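Local atomic coordinates of uronate isomerase (Bacillus halodurans C-125, PDB entry 3HK9), a protein that probably interconverts uronates such as D-glucuronate with their keto-sugar isomers, using a zinc-bearing active site of the amidohydrolase kind. Residues F30-G35 and D162-A167; G323-M328 and H353-V358. All blocks are in the same frame, centred on the assembly; numbering follows the deposited sequence.

Contact 1: residues F30-G35 and D162-A167; sequences FSPNFG and DSRFHA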
loop_
_atom_site.group_PDB
_atom_site.type_symbol
_atom_site.label_atom_id
_atom_site.label_comp_id
_atom_site.label_asym_id
_atom_site.label_seq_id
_atom_site.Cartn_x
_atom_site.Cartn_y
_atom_site.Cartn_z
ATOM N N PHE A 30 54.875 5.770 39.483
ATOM C CA PHE A 30 56.144 5.994 40.169
ATOM C C PHE A 30 57.264 5.345 39.368
ATOM O O PHE A 30 57.048 4.317 38.727
ATOM C CB PHE A 30 56.101 5.361 41.563
ATOM C CG PHE A 30 55.009 5.898 42.444
ATOM C CD1 PHE A 30 55.224 7.023 43.234
ATOM C CD2 PHE A 30 53.757 5.289 42.469
ATOM C CE1 PHE A 30 54.209 7.538 44.043
ATOM C CE2 PHE A 30 52.726 5.797 43.275
ATOM C CZ PHE A 30 52.956 6.923 44.062
ATOM N N SER A 31 58.450 5.950 39.391
ATOM C CA SER A 31 59.593 5.378 38.689
ATOM C C SER A 31 59.644 3.936 39.193
ATOM O O SER A 31 59.469 3.688 40.388
ATOM C CB SER A 31 60.877 6.111 39.069
ATOM O OG SER A 31 61.963 5.670 38.274
ATOM N N PRO A 32 59.877 2.968 38.293
ATOM C CA PRO A 32 59.933 1.553 38.676
ATOM C C PRO A 32 60.826 1.191 39.867
ATOM O O PRO A 32 60.501 0.282 40.628
ATOM C CB PRO A 32 60.360 0.862 37.378
ATOM C CG PRO A 32 61.151 1.927 36.676
ATOM C CD PRO A 32 60.309 3.148 36.897
ATOM N N ASN A 33 61.933 1.904 40.040
ATOM C CA ASN A 33 62.846 1.609 41.144
ATOM C C ASN A 33 62.248 1.891 42.530
ATOM O O ASN A 33 62.881 1.616 43.551
ATOM C CB ASN A 33 64.156 2.386 40.961
ATOM C CG ASN A 33 63.990 3.875 41.183
ATOM O OD1 ASN A 33 62.991 4.472 40.778
ATOM N ND2 ASN A 33 64.980 4.488 41.818
ATOM N N PHE A 34 61.035 2.439 42.567
ATOM C CA PHE A 34 60.373 2.717 43.842
ATOM C C PHE A 34 59.646 1.463 44.318
ATOM O O PHE A 34 59.122 1.422 45.433
ATOM C CB PHE A 34 59.376 3.877 43.716
ATOM C CG PHE A 34 59.994 5.237 43.899
ATOM C CD1 PHE A 34 60.897 5.742 42.971
ATOM C CD2 PHE A 34 59.669 6.016 45.003
ATOM C CE1 PHE A 34 61.468 7.003 43.139
ATOM C CE2 PHE A 34 60.237 7.283 45.181
ATOM C CZ PHE A 34 61.137 7.773 44.244
ATOM N N GLY A 35 59.597 0.452 43.452
ATOM C CA GLY A 35 58.970 -0.807 43.812
ATOM C C GLY A 35 57.480 -1.012 43.603
ATOM O O GLY A 35 56.838 -0.339 42.794
ATOM N N ASP A 162 64.218 7.711 37.920
ATOM C CA ASP A 162 65.095 7.827 36.764
ATOM C C ASP A 162 64.712 9.099 36.008
ATOM O O ASP A 162 63.686 9.717 36.304
ATOM C CB ASP A 162 65.009 6.584 35.861
ATOM C CG ASP A 162 63.651 6.408 35.209
ATOM O OD1 ASP A 162 63.237 7.294 34.434
ATOM O OD2 ASP A 162 62.998 5.369 35.466
ATOM N N SER A 163 65.550 9.488 35.052
ATOM C CA SER A 163 65.351 10.702 34.264
ATOM C C SER A 163 63.975 10.872 33.608
ATOM O O SER A 163 63.579 11.987 33.282
ATOM C CB SER A 163 66.429 10.786 33.181
ATOM O OG SER A 163 66.297 9.706 32.270
ATOM N N ARG A 164 63.248 9.781 33.418
ATOM C CA ARG A 164 61.932 9.858 32.781
ATOM C C ARG A 164 60.813 10.226 33.753
ATOM O O ARG A 164 59.719 10.620 33.339
ATOM C CB ARG A 164 61.601 8.524 32.118
ATOM C CG ARG A 164 62.659 8.038 31.143
ATOM C CD ARG A 164 62.407 6.588 30.757
ATOM N NE ARG A 164 62.472 5.709 31.922
ATOM C CZ ARG A 164 62.240 4.401 31.889
ATOM N NH1 ARG A 164 61.921 3.810 30.744
ATOM N NH2 ARG A 164 62.344 3.679 32.996
ATOM N N PHE A 165 61.086 10.100 35.046
ATOM C CA PHE A 165 60.087 10.398 36.060
ATOM C C PHE A 165 60.416 11.647 36.861
ATOM O O PHE A 165 61.554 11.840 37.281
ATOM C CB PHE A 165 59.940 9.191 36.979
ATOM C CG PHE A 165 59.303 8.004 36.313
ATOM C CD1 PHE A 165 57.944 7.759 36.455
ATOM C CD2 PHE A 165 60.060 7.137 35.537
ATOM C CE1 PHE A 165 57.346 6.662 35.837
ATOM C CE2 PHE A 165 59.473 6.035 34.914
ATOM C CZ PHE A 165 58.113 5.797 35.065
ATOM N N HIS A 166 59.418 12.501 37.062
ATOM C CA HIS A 166 59.616 13.740 37.804
ATOM C C HIS A 166 58.697 13.830 39.023
ATOM O O HIS A 166 57.586 13.297 39.021
ATOM C CB HIS A 166 59.400 14.941 36.883
ATOM C CG HIS A 166 60.220 14.889 35.631
ATOM N ND1 HIS A 166 59.914 14.056 34.574
ATOM C CD2 HIS A 166 61.357 15.536 35.281
ATOM C CE1 HIS A 166 60.827 14.193 33.630
ATOM N NE2 HIS A 166 61.714 15.085 34.033
ATOM N N ALA A 167 59.171 14.514 40.058
ATOM C CA ALA A 167 58.417 14.650 41.296
ATOM C C ALA A 167 57.507 15.863 41.382
ATOM O O ALA A 167 57.769 16.919 40.791
ATOM C CB ALA A 167 59.376 14.660 42.486
#
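The loop that leaves the zinc-binding strand end of the barrel, just past H28, meets here the type I turn D162-F165 leading into strand 165-166. S31 and F165 form the apolar half of the contact: CA of S31 sits 3.5 Å from the centroid of the F165 ring, 9° off the normal, a CH-pi contact over the face. A flat aromatic suits this place because it can lie against bare backbone, and P32 extends the cover, its CD 3.6 Å from CE2 of F165. The polar half gathers at the S31 hydroxyl. With OG anti to the backbone N (chi1 -173°), it accepts a nearly straight bond from D162 N at 3.1 Å; OD2 of D162 and OD1 of N33 both lie within reach of its single proton. N33 is itself tied through ND2 to Q160 O. D162 serves the turn as well: OD1 takes the backbone N of R164 in an Asx turn at 2.7 Å, while R164 grips the carboxylate side-on, NE to OD1 and NH2 to OD2, both from above its plane. Gripped at both oxygens by one guanidinium, the carboxylate has little freedom to swing away, and the guanidinium probably balances its charge beside the serine hydroxyl.

Contact 2: residues G323-M328 and H353-V358; sequences GCWWFM and HSDARV. With ZN (zinc ion), chain P; REL (D-glucuronic acid), chain M; CO3 (carbonate ion), chain N.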
loop_
_atom_site.group_PDB
_atom_site.type_symbol
_atom_site.label_atom_id
_atom_site.label_comp_id
_atom_site.label_asym_id
_atom_site.label_seq_id
_atom_site.Cartn_x
_atom_site.Cartn_y
_atom_site.Cartn_z
ATOM N N GLY A 323 44.634 19.853 31.551
ATOM C CA GLY A 323 43.817 18.658 31.570
ATOM C C GLY A 323 42.309 18.699 31.690
ATOM O O GLY A 323 41.686 19.743 31.927
ATOM N N CYS A 324 41.748 17.510 31.490
ATOM C CA CYS A 324 40.321 17.227 31.581
ATOM C C CYS A 324 40.367 16.158 32.666
ATOM O O CYS A 324 40.480 14.956 32.403
ATOM C CB CYS A 324 39.806 16.661 30.254
ATOM S SG CYS A 324 40.079 17.790 28.849
ATOM N N TRP A 325 40.309 16.646 33.895
ATOM C CA TRP A 325 40.422 15.842 35.096
ATOM C C TRP A 325 39.267 14.968 35.565
ATOM O O TRP A 325 38.131 15.430 35.694
ATOM C CB TRP A 325 40.833 16.782 36.233
ATOM C CG TRP A 325 41.118 16.133 37.553
ATOM C CD1 TRP A 325 41.805 14.970 37.770
ATOM C CD2 TRP A 325 40.829 16.675 38.850
ATOM N NE1 TRP A 325 41.968 14.761 39.122
ATOM C CE2 TRP A 325 41.382 15.792 39.808
ATOM C CE3 TRP A 325 40.159 17.824 39.297
ATOM C CZ2 TRP A 325 41.287 16.023 41.188
ATOM C CZ3 TRP A 325 40.064 18.055 40.676
ATOM C CH2 TRP A 325 40.629 17.155 41.602
ATOM N N TRP A 326 39.576 13.690 35.783
ATOM C CA TRP A 326 38.632 12.748 36.372
ATOM C C TRP A 326 37.287 12.572 35.661
ATOM O O TRP A 326 37.190 11.899 34.635
ATOM C CB TRP A 326 38.397 13.226 37.805
ATOM C CG TRP A 326 38.113 12.200 38.837
ATOM C CD1 TRP A 326 37.516 10.982 38.663
ATOM C CD2 TRP A 326 38.313 12.357 40.242
ATOM N NE1 TRP A 326 37.328 10.375 39.887
ATOM C CE2 TRP A 326 37.809 11.201 40.870
ATOM C CE3 TRP A 326 38.868 13.371 41.033
ATOM C CZ2 TRP A 326 37.845 11.029 42.256
ATOM C CZ3 TRP A 326 38.904 13.202 42.405
ATOM C CH2 TRP A 326 38.394 12.035 43.004
ATOM N N PHE A 327 36.240 13.156 36.235
ATOM C CA PHE A 327 34.902 13.064 35.656
ATOM C C PHE A 327 34.815 13.915 34.383
ATOM O O PHE A 327 33.844 13.834 33.635
ATOM C CB PHE A 327 33.858 13.499 36.693
ATOM C CG PHE A 327 33.959 12.746 37.999
ATOM C CD1 PHE A 327 33.862 11.354 38.024
ATOM C CD2 PHE A 327 34.202 13.417 39.191
ATOM C CE1 PHE A 327 34.014 10.640 39.221
ATOM C CE2 PHE A 327 34.355 12.714 40.397
ATOM C CZ PHE A 327 34.262 11.326 40.407
ATOM N N MET A 328 35.837 14.731 34.149
ATOM C CA MET A 328 35.910 15.560 32.944
ATOM C C MET A 328 36.593 14.749 31.836
ATOM O O MET A 328 36.476 15.074 30.652
ATOM C CB MET A 328 36.748 16.823 33.196
ATOM C CG MET A 328 36.177 17.816 34.217
ATOM S SD MET A 328 34.671 18.639 33.640
ATOM C CE MET A 328 33.438 17.486 34.232
ATOM N N HIS A 353 46.264 15.387 30.618
ATOM C CA HIS A 353 47.180 14.624 31.464
ATOM C C HIS A 353 46.470 13.285 31.610
ATOM O O HIS A 353 45.257 13.212 31.422
ATOM C CB HIS A 353 47.436 15.293 32.832
ATOM C CG HIS A 353 46.255 15.310 33.754
ATOM N ND1 HIS A 353 45.326 16.329 33.759
ATOM C CD2 HIS A 353 45.873 14.447 34.725
ATOM C CE1 HIS A 353 44.424 16.093 34.694
ATOM N NE2 HIS A 353 44.733 14.957 35.296
ATOM N N SER A 354 47.204 12.218 31.910
ATOM C CA SER A 354 46.571 10.904 32.015
ATOM C C SER A 354 45.977 10.599 33.376
ATOM O O SER A 354 44.927 9.972 33.461
ATOM C CB SER A 354 47.569 9.800 31.676
ATOM O OG SER A 354 48.532 9.661 32.709
ATOM N N ASP A 355 46.659 11.027 34.434
ATOM C CA ASP A 355 46.203 10.759 35.796
ATOM C C ASP A 355 46.316 9.243 35.992
ATOM O O ASP A 355 45.589 8.653 36.788
ATOM C CB ASP A 355 44.738 11.183 35.959
ATOM C CG ASP A 355 44.432 11.737 37.339
ATOM O OD1 ASP A 355 45.098 11.336 38.317
ATOM O OD2 ASP A 355 43.511 12.573 37.444
ATOM N N ALA A 356 47.221 8.612 35.252
ATOM C CA ALA A 356 47.370 7.163 35.340
ATOM C C ALA A 356 47.673 6.661 36.748
ATOM O O ALA A 356 48.514 7.217 37.457
ATOM C CB ALA A 356 48.452 6.684 34.371
ATOM N N ARG A 357 46.955 5.616 37.146
ATOM C CA ARG A 357 47.142 4.982 38.446
ATOM C C ARG A 357 47.766 3.619 38.166
ATOM O O ARG A 357 48.415 3.025 39.023
ATOM C CB ARG A 357 45.801 4.807 39.166
ATOM C CG ARG A 357 45.337 6.042 39.933
ATOM C CD ARG A 357 44.019 5.788 40.634
ATOM N NE ARG A 357 43.683 6.839 41.594
ATOM C CZ ARG A 357 44.285 7.001 42.768
ATOM N NH1 ARG A 357 45.259 6.180 43.137
ATOM N NH2 ARG A 357 43.916 7.984 43.579
ATOM N N VAL A 358 47.557 3.139 36.945
ATOM C CA VAL A 358 48.102 1.865 36.500
ATOM C C VAL A 358 48.883 2.140 35.217
ATOM O O VAL A 358 48.351 2.722 34.272
ATOM C CB VAL A 358 46.984 0.839 36.213
ATOM C CG1 VAL A 358 47.593 -0.504 35.810
ATOM C CG2 VAL A 358 46.099 0.675 37.445
HETATM ZN ZN ZN P . 45.195 12.554 40.156
HETATM O O6A REL M . 43.570 14.316 43.588
HETATM C C6 REL M . 43.984 13.633 42.606
HETATM O O6B REL M . 45.155 13.604 42.190
HETATM C C5 REL M . 42.930 12.790 41.882
HETATM O O5 REL M . 43.284 12.733 40.494
HETATM C C4 REL M . 42.826 11.337 42.433
HETATM O O4 REL M . 42.439 11.449 43.819
HETATM C C3 REL M . 41.795 10.430 41.701
HETATM O O3 REL M . 41.558 9.202 42.420
HETATM C C2 REL M . 42.262 10.112 40.261
HETATM O O2 REL M . 42.795 8.800 40.150
HETATM C C1 REL M . 41.111 10.299 39.264
HETATM O O1 REL M . 41.322 10.639 38.097
HETATM C C CO3 N . 35.205 7.189 40.581
HETATM O O1 CO3 N . 33.935 7.329 40.277
HETATM O O2 CO3 N . 35.783 6.030 40.450
HETATM O O3 CO3 N . 35.915 8.223 40.903
HETATM O O HOH W 1 42.836 13.811 32.986
HETATM O O HOH W 2 41.930 12.543 35.168
#
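W325 meets D355 edge-on at the zinc site, the metal being held by OD1 of D355 at 2.2 Å, by O6B and O5 of the bound D-glucuronic acid, and by H26 and H28. Aspartate suits the position because its two oxygens divide the work: OD1 takes the metal, while OD2 turns to the indole edge, 3.0 Å from CD1 of W325, with ring and carboxylate nearly coplanar (19°).

Among the hydrogen bonds, NE1 of W325 gives an almost straight one (172°) to O5 of the sugar at 2.8 Å, an indole N-H aimed at an oxygen that also binds zinc. From the other segment R357, extended from CG to NE, reaches O2 with NE (2.6 Å) and O3 with NH2. H353 NE2 adds a weak bond to OD2 of D355, and one water links that same OD2 to W326 N.

The rest is packing. G323 fits because the imidazole leaves no room for a side chain, its CA lying 3.5 Å from ND1 of H353. W326 lays one indole face over C1 of the sugar and the opposite face against F327.

Y50, H49 and R170 also hydrogen-bond the sugar. With OD1 fixed on zinc, the weak bond from H353 and the water at OD2 probably steady the carboxylate's rotation; the metal probably polarises O5 as well.

In the fold
Following the chain from the N terminus, strand 22-24 leads past H26 and H28 into the loop 30-35, which contact 1 joins to 162-167 after 126 mainly helical residues. This closes a long loop that contains strand 137-141, bringing the segment after strand 22-24 against strand 165-166, the two outermost strands of that sheet within the chain. The chain then builds the second sheet, up to strand 319-321, before contact 2 closes a much shorter loop, 323-328 to 353-358, around helix 331-345. The two loops follow in series, neither nesting nor crossing. Their centres lie about 19 Å apart, yet both lie near one metal site: H26 and H28, just before 30-35, and D355 of contact 2 bind the same zinc.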